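Local coordinates for protein 2-(hydroxymethyl)glutarate dehydrogenase (Eubacterium barkeri, PDB 3CKY) that catalyses the reversible, NAD-dependent interconversion of 2-formylglutarate and (S)-2-hydroxymethylglutarate, a step in the fermentation of nicotinate, at residues Ile5-Ile10 with Ile63-Leu68; Val28-Phe33 with Gln46-Cys51; Thr92-Met97 with Lys115-Val120. One frame throughout, in Å; residues are numbered along the deposited sequence.

Contact 1: Ile5-Ile10 with Ile63-Leu68; sequences IKIGFI and IIFTSL
Gly8 is gripped from both ends by the neighbouring strand: its N donates to Ile63 O at 2.8 Å, and its O accepts from Phe65 N. Backbone bonds from Ile63 N to Lys6 O and from Ile10 N to Phe65 O continue the parallel pairing of strands 6-10 and 63-66. Beyond them the hydroxyl of Thr66 takes over, OG1 donating to Ile10 O at 3.1 Å, in the carbonyl plane and on a lone pair. Thr66 OG1 lies anti to its own backbone N (chi1 -160°), which turns it to that carbonyl. A water lies between the same Ile10 O and Ser67 N, but its place is doubtful.

This is the centre of the Rossmann-type sheet, where the first strand runs into the glycine-rich turn; Gly8, Phe9 and Ile10 belong, by similarity, to the NAD(+) site.

Among the aromatic contacts, the rings of Phe9 and Phe65 lie side by side and point the same way, planes 19° apart but slid until they barely overlap, with Phe9 CE2 3.7 Å from Phe65 CB. The methyl Ile7 CG2 meets the edge of the Phe65 ring in its plane, 3.6 Å from CE1.

Aliphatic packing occupies both faces of the sheet. Ile7 CD1 reaches Ile63 CB at 3.7 Å beside the rings, under helices 16-25 and 144-157. On the opposite face, Ile10 CD1 touches Ile64 CG2 at 3.6 Å.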
# COMPACT_ATOMS: atom_id res chain seq x y z
N ILE A 5 -7.12 48.82 14.35
CA ILE A 5 -7.52 47.42 14.25
C ILE A 5 -7.00 46.70 15.50
O ILE A 5 -5.92 47.02 16.01
CB ILE A 5 -7.02 46.76 12.93
CG1 ILE A 5 -7.71 45.42 12.69
CG2 ILE A 5 -5.49 46.62 12.93
CD1 ILE A 5 -9.18 45.54 12.32
N LYS A 6 -7.80 45.78 16.02
CA LYS A 6 -7.46 45.06 17.25
C LYS A 6 -7.14 43.62 16.93
O LYS A 6 -8.00 42.88 16.44
CB LYS A 6 -8.61 45.14 18.26
CG LYS A 6 -9.05 46.56 18.63
CD LYS A 6 -7.89 47.42 19.11
CE LYS A 6 -8.34 48.82 19.49
NZ LYS A 6 -7.18 49.76 19.54
N ILE A 7 -5.90 43.22 17.21
CA ILE A 7 -5.44 41.86 16.96
C ILE A 7 -5.36 41.06 18.25
O ILE A 7 -4.94 41.57 19.28
CB ILE A 7 -4.05 41.86 16.27
CG1 ILE A 7 -4.07 42.75 15.03
CG2 ILE A 7 -3.63 40.44 15.91
CD1 ILE A 7 -5.31 42.62 14.16
N GLY A 8 -5.77 39.80 18.18
CA GLY A 8 -5.72 38.89 19.32
C GLY A 8 -4.93 37.63 19.00
O GLY A 8 -4.90 37.17 17.86
N PHE A 9 -4.29 37.08 20.03
CA PHE A 9 -3.52 35.85 19.90
C PHE A 9 -3.95 34.83 20.96
O PHE A 9 -3.69 35.01 22.15
CB PHE A 9 -2.02 36.14 20.05
CG PHE A 9 -1.40 36.73 18.82
CD1 PHE A 9 -1.37 38.11 18.64
CD2 PHE A 9 -0.85 35.92 17.85
CE1 PHE A 9 -0.80 38.66 17.50
CE2 PHE A 9 -0.27 36.46 16.71
CZ PHE A 9 -0.24 37.83 16.54
N ILE A 10 -4.61 33.77 20.51
CA ILE A 10 -4.94 32.63 21.35
C ILE A 10 -3.76 31.66 21.30
O ILE A 10 -3.70 30.78 20.43
CB ILE A 10 -6.26 31.96 20.91
CG1 ILE A 10 -7.41 32.96 21.05
CG2 ILE A 10 -6.55 30.73 21.76
CD1 ILE A 10 -8.71 32.47 20.49
N ILE A 63 -9.42 40.68 14.80
CA ILE A 63 -8.76 39.59 14.10
C ILE A 63 -7.98 38.77 15.12
O ILE A 63 -7.14 39.30 15.84
CB ILE A 63 -7.81 40.10 13.00
CG1 ILE A 63 -8.60 40.89 11.94
CG2 ILE A 63 -7.06 38.93 12.35
CD1 ILE A 63 -7.73 41.66 10.96
N ILE A 64 -8.27 37.48 15.18
CA ILE A 64 -7.67 36.59 16.17
C ILE A 64 -6.84 35.52 15.46
O ILE A 64 -7.31 34.85 14.53
CB ILE A 64 -8.74 35.91 17.05
CG1 ILE A 64 -9.62 36.95 17.74
CG2 ILE A 64 -8.07 35.03 18.10
CD1 ILE A 64 -10.89 36.37 18.33
N PHE A 65 -5.59 35.37 15.89
CA PHE A 65 -4.70 34.37 15.37
C PHE A 65 -4.60 33.21 16.33
O PHE A 65 -4.55 33.39 17.55
CB PHE A 65 -3.31 34.96 15.14
CG PHE A 65 -3.24 35.92 14.00
CD1 PHE A 65 -3.46 37.28 14.21
CD2 PHE A 65 -2.97 35.48 12.72
CE1 PHE A 65 -3.41 38.17 13.15
CE2 PHE A 65 -2.91 36.36 11.66
CZ PHE A 65 -3.13 37.72 11.88
N THR A 66 -4.60 32.00 15.78
CA THR A 66 -4.36 30.80 16.55
C THR A 66 -3.64 29.76 15.71
O THR A 66 -3.78 29.75 14.49
CB THR A 66 -5.68 30.21 17.12
OG1 THR A 66 -5.38 29.36 18.22
CG2 THR A 66 -6.45 29.44 16.05
N SER A 67 -2.87 28.92 16.38
CA SER A 67 -2.25 27.75 15.77
C SER A 67 -2.22 26.64 16.82
O SER A 67 -1.40 26.67 17.74
CB SER A 67 -0.84 28.08 15.28
OG SER A 67 -0.26 26.95 14.65
N LEU A 68 -3.12 25.68 16.67
CA LEU A 68 -3.30 24.61 17.65
C LEU A 68 -2.81 23.28 17.07
O LEU A 68 -2.63 23.17 15.85
CB LEU A 68 -4.77 24.56 18.08
CG LEU A 68 -5.30 25.87 18.69
CD1 LEU A 68 -6.82 25.90 18.83
CD2 LEU A 68 -4.65 26.12 20.05
O HOH W 1 -1.93 29.52 19.18

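Contact 2: Val28-Phe33 with Gln46-Cys51; sequences VTVYAF and QGAQAC
Val30 O receives the shortest polar bond between these segments, from Gln49 N at 2.8 Å, and the bond is nearly straight, with 169° at the hydrogen. The same oxygen is also approached by the CA of Ala48, a CA-H...O contact at 3.4 Å. Two further backbone bonds, both more bent, follow from Ala32 N to Gln49 O and from Cys51 N to Ala32 O, and they join strand 29-33 in parallel to the short strand 49-50. Helix 37-44 connects the two strands, making a beta-alpha-beta unit at the border of the Rossmann-type sheet; a Schellman motif at Gly47 ends that helix.

Tyr31 carries the side-chain contact. With CG anti to the carbonyl carbon (chi1 -58°), the ring starts out beside the backbone N and lies alongside the Gln49 chain, both pointing the same way, with CD1 3.8 Å from Gln49 CB and the ring and amide planes 49° apart. Cys51 SG comes obliquely to the same ring, 5.2 Å from its centroid, and rests 3.8 Å from Tyr31 CB. An alanine in place of Tyr31 would probably leave the Gln49 chain without its flat neighbour and freer to turn, and would take the aromatic partner from Cys51 SG. Further along, Cys51 O meets the edge of the Phe33 ring, 3.3 Å from CD1, while helix 54-60 packs on both residues.

With the hydrogen bonds between the two segments all made by backbone atoms, pairing holds this border strand in place, and the side chains add mainly van der Waals and sulfur-aromatic contact.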
# COMPACT_ATOMS: atom_id res chain seq x y z
N VAL A 28 0.20 48.37 15.94
CA VAL A 28 -1.13 47.77 15.96
C VAL A 28 -1.40 47.25 17.37
O VAL A 28 -0.50 46.71 18.03
CB VAL A 28 -1.33 46.63 14.91
CG1 VAL A 28 -0.34 46.76 13.75
CG2 VAL A 28 -1.23 45.25 15.56
N THR A 29 -2.63 47.45 17.85
CA THR A 29 -3.03 46.98 19.17
C THR A 29 -3.15 45.46 19.19
O THR A 29 -3.91 44.89 18.42
CB THR A 29 -4.38 47.58 19.60
OG1 THR A 29 -4.30 49.02 19.61
CG2 THR A 29 -4.78 47.09 20.98
N VAL A 30 -2.39 44.82 20.09
CA VAL A 30 -2.34 43.36 20.19
C VAL A 30 -2.73 42.88 21.59
O VAL A 30 -2.05 43.19 22.57
CB VAL A 30 -0.92 42.83 19.86
CG1 VAL A 30 -0.84 41.33 20.08
CG2 VAL A 30 -0.53 43.18 18.42
N TYR A 31 -3.82 42.12 21.67
CA TYR A 31 -4.20 41.41 22.90
C TYR A 31 -3.65 39.98 22.84
O TYR A 31 -3.48 39.43 21.75
CB TYR A 31 -5.72 41.38 23.06
CG TYR A 31 -6.36 42.74 23.09
CD1 TYR A 31 -6.46 43.45 24.28
CD2 TYR A 31 -6.86 43.33 21.94
CE1 TYR A 31 -7.06 44.72 24.32
CE2 TYR A 31 -7.44 44.59 21.96
CZ TYR A 31 -7.54 45.28 23.15
OH TYR A 31 -8.13 46.52 23.17
N ALA A 32 -3.37 39.39 23.99
CA ALA A 32 -2.74 38.07 24.02
C ALA A 32 -2.96 37.27 25.31
O ALA A 32 -2.97 37.82 26.41
CB ALA A 32 -1.24 38.21 23.75
N PHE A 33 -3.14 35.96 25.14
CA PHE A 33 -3.12 35.00 26.24
C PHE A 33 -2.40 33.71 25.84
O PHE A 33 -2.45 33.27 24.69
CB PHE A 33 -4.53 34.66 26.71
CG PHE A 33 -4.57 33.53 27.70
CD1 PHE A 33 -4.27 33.76 29.04
CD2 PHE A 33 -4.87 32.23 27.30
CE1 PHE A 33 -4.28 32.71 29.96
CE2 PHE A 33 -4.89 31.19 28.21
CZ PHE A 33 -4.59 31.43 29.54
N GLN A 46 6.92 44.41 24.71
CA GLN A 46 6.91 45.09 23.41
C GLN A 46 5.61 45.86 23.14
O GLN A 46 5.45 46.45 22.07
CB GLN A 46 7.19 44.10 22.27
CG GLN A 46 8.67 44.01 21.89
CD GLN A 46 9.51 43.38 22.99
OE1 GLN A 46 9.24 42.26 23.43
NE2 GLN A 46 10.55 44.10 23.42
N GLY A 47 4.69 45.87 24.11
CA GLY A 47 3.47 46.68 24.03
C GLY A 47 2.16 45.92 23.94
O GLY A 47 1.11 46.53 23.76
N ALA A 48 2.20 44.60 24.08
CA ALA A 48 0.99 43.79 24.03
C ALA A 48 0.16 44.00 25.29
O ALA A 48 0.71 44.28 26.36
CB ALA A 48 1.34 42.32 23.88
N GLN A 49 -1.15 43.87 25.16
CA GLN A 49 -2.05 43.92 26.30
C GLN A 49 -2.45 42.50 26.73
O GLN A 49 -3.13 41.79 25.99
CB GLN A 49 -3.29 44.76 25.98
CG GLN A 49 -2.99 46.26 25.85
CD GLN A 49 -4.24 47.12 25.89
OE1 GLN A 49 -4.46 47.94 24.99
NE2 GLN A 49 -5.05 46.95 26.93
N ALA A 50 -2.00 42.10 27.92
CA ALA A 50 -2.26 40.75 28.43
C ALA A 50 -3.73 40.56 28.78
O ALA A 50 -4.42 41.50 29.18
CB ALA A 50 -1.38 40.46 29.63
N CYS A 51 -4.21 39.33 28.59
CA CYS A 51 -5.59 38.96 28.93
C CYS A 51 -5.60 37.74 29.85
O CYS A 51 -4.64 36.96 29.88
CB CYS A 51 -6.38 38.66 27.65
SG CYS A 51 -6.55 40.04 26.52

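Contact 3: Thr92-Met97 with Lys115-Val120; sequences TVIVDM and KGIDYV
A beta-alpha-beta unit of the Rossmann-type domain, strand 93-96, helix 102-114 and strand 118-125, brings these two segments together as parallel neighbours. The helix ends in a Schellman motif with Gly116 at its C-prime position. Four backbone bonds pair the segments, the shortest from Ile94 N to Asp118 O at 2.7 Å; the others run from Asp118 N to Thr92 O, Val120 N to Ile94 O and Asp96 N to Val120 O.

Tyr119 and Asp96 make the polar side-chain contact. Tyr119 OH donates to Asp96 OD2 at 2.7 Å, and the two planes stand 81° apart. OD2 lies in the plane of the ring at its edge, whereas the hydroxyl meets the carboxylate from above, 48° out of its plane. Asp96 CG, anti to the backbone N (chi1 -165°), brings the carboxylate toward the hydroxyl, and OD1 is bound by Ser98 OG.

On the same side of the sheet, Ile94 CG2 touches Tyr119 CE1 at 3.6 Å, and Ile94 CG1 packs 3.7 Å from Ile117 CG2; helix 71-79 packs on Ile94, Tyr119 and Asp96. On the other face, which also carries Asp118, Val93 CG1 meets Val120 CG1 at 3.8 Å beneath helix 144-157.

Bound through both oxygens, the buried carboxylate of Asp96 has its rotation fixed by hydroxyl donors, which would probably favour its charged form.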
# COMPACT_ATOMS: atom_id res chain seq x y z
N THR A 92 -16.04 39.56 13.60
CA THR A 92 -14.68 39.19 13.99
C THR A 92 -14.20 38.12 13.03
O THR A 92 -14.99 37.27 12.59
CB THR A 92 -14.63 38.66 15.44
OG1 THR A 92 -15.14 39.66 16.34
CG2 THR A 92 -13.20 38.32 15.85
N VAL A 93 -12.92 38.17 12.69
CA VAL A 93 -12.30 37.16 11.84
C VAL A 93 -11.34 36.31 12.66
O VAL A 93 -10.48 36.85 13.36
CB VAL A 93 -11.51 37.80 10.67
CG1 VAL A 93 -10.95 36.73 9.74
CG2 VAL A 93 -12.39 38.78 9.89
N ILE A 94 -11.49 34.99 12.58
CA ILE A 94 -10.55 34.04 13.18
C ILE A 94 -9.61 33.56 12.09
O ILE A 94 -10.07 33.12 11.03
CB ILE A 94 -11.25 32.80 13.77
CG1 ILE A 94 -12.43 33.19 14.68
CG2 ILE A 94 -10.23 31.94 14.52
CD1 ILE A 94 -12.05 34.01 15.90
N VAL A 95 -8.31 33.65 12.33
CA VAL A 95 -7.30 33.17 11.39
C VAL A 95 -6.61 31.96 11.99
O VAL A 95 -5.74 32.09 12.85
CB VAL A 95 -6.27 34.25 11.06
CG1 VAL A 95 -5.24 33.71 10.07
CG2 VAL A 95 -6.96 35.50 10.50
N ASP A 96 -7.02 30.78 11.53
CA ASP A 96 -6.54 29.51 12.05
C ASP A 96 -5.34 29.02 11.24
O ASP A 96 -5.46 28.67 10.07
CB ASP A 96 -7.66 28.47 12.02
CG ASP A 96 -7.36 27.24 12.86
OD1 ASP A 96 -6.22 27.08 13.36
OD2 ASP A 96 -8.28 26.42 13.03
N MET A 97 -4.17 29.01 11.87
CA MET A 97 -2.94 28.61 11.21
C MET A 97 -2.58 27.17 11.57
O MET A 97 -1.50 26.69 11.23
CB MET A 97 -1.80 29.55 11.60
CG MET A 97 -2.10 30.99 11.31
SD MET A 97 -0.78 32.07 11.87
CE MET A 97 -1.16 32.17 13.63
N LYS A 115 -22.82 32.55 13.85
CA LYS A 115 -22.58 33.59 14.85
C LYS A 115 -22.07 34.89 14.23
O LYS A 115 -21.67 35.82 14.94
CB LYS A 115 -21.56 33.10 15.89
CG LYS A 115 -21.99 31.85 16.64
CD LYS A 115 -20.92 31.41 17.63
CE LYS A 115 -21.52 30.59 18.78
NZ LYS A 115 -20.46 29.92 19.59
N GLY A 116 -22.06 34.95 12.90
CA GLY A 116 -21.56 36.12 12.18
C GLY A 116 -20.04 36.27 12.24
O GLY A 116 -19.52 37.36 11.99
N ILE A 117 -19.34 35.19 12.56
CA ILE A 117 -17.89 35.20 12.67
C ILE A 117 -17.27 34.60 11.42
O ILE A 117 -17.69 33.53 10.96
CB ILE A 117 -17.42 34.39 13.90
CG1 ILE A 117 -18.02 34.97 15.19
CG2 ILE A 117 -15.88 34.38 13.98
CD1 ILE A 117 -17.97 34.01 16.36
N ASP A 118 -16.27 35.28 10.86
CA ASP A 118 -15.55 34.75 9.70
C ASP A 118 -14.40 33.87 10.18
O ASP A 118 -13.63 34.27 11.05
CB ASP A 118 -15.02 35.89 8.83
CG ASP A 118 -16.12 36.67 8.16
OD1 ASP A 118 -17.04 36.04 7.61
OD2 ASP A 118 -16.07 37.93 8.18
N TYR A 119 -14.30 32.67 9.61
CA TYR A 119 -13.28 31.71 10.00
C TYR A 119 -12.41 31.35 8.79
O TYR A 119 -12.92 30.81 7.80
CB TYR A 119 -13.94 30.44 10.57
CG TYR A 119 -13.02 29.65 11.48
CD1 TYR A 119 -13.11 29.77 12.86
CD2 TYR A 119 -12.06 28.78 10.95
CE1 TYR A 119 -12.28 29.06 13.71
CE2 TYR A 119 -11.21 28.05 11.80
CZ TYR A 119 -11.33 28.20 13.18
OH TYR A 119 -10.52 27.49 14.03
N VAL A 120 -11.12 31.64 8.87
CA VAL A 120 -10.24 31.46 7.71
C VAL A 120 -9.03 30.60 8.06
O VAL A 120 -8.40 30.77 9.11
CB VAL A 120 -9.77 32.82 7.10
CG1 VAL A 120 -10.83 33.90 7.28
CG2 VAL A 120 -8.45 33.28 7.70

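From the N terminus, strand 6-10 takes a place inside the sheet, and the chain travels outward before its partner strand is made. Within that excursion contact 2 closes a short loop around helix 37-44 and sets the border strand 49-50 beside strand 29-33. The chain then returns through helix 54-60, and contact 1 closes the larger loop, with contact 2 lying wholly within it. Contact 3 follows in series, closing around helix 102-114; no loops cross. Contact 1 touches both others, whereas contacts 2 and 3 stay about 10 Å apart at their nearest atoms. With the bonds between strands 29-33 and 6-10 and between 63-66 and 93-96, the three pairs make six adjacent strands of one sheet.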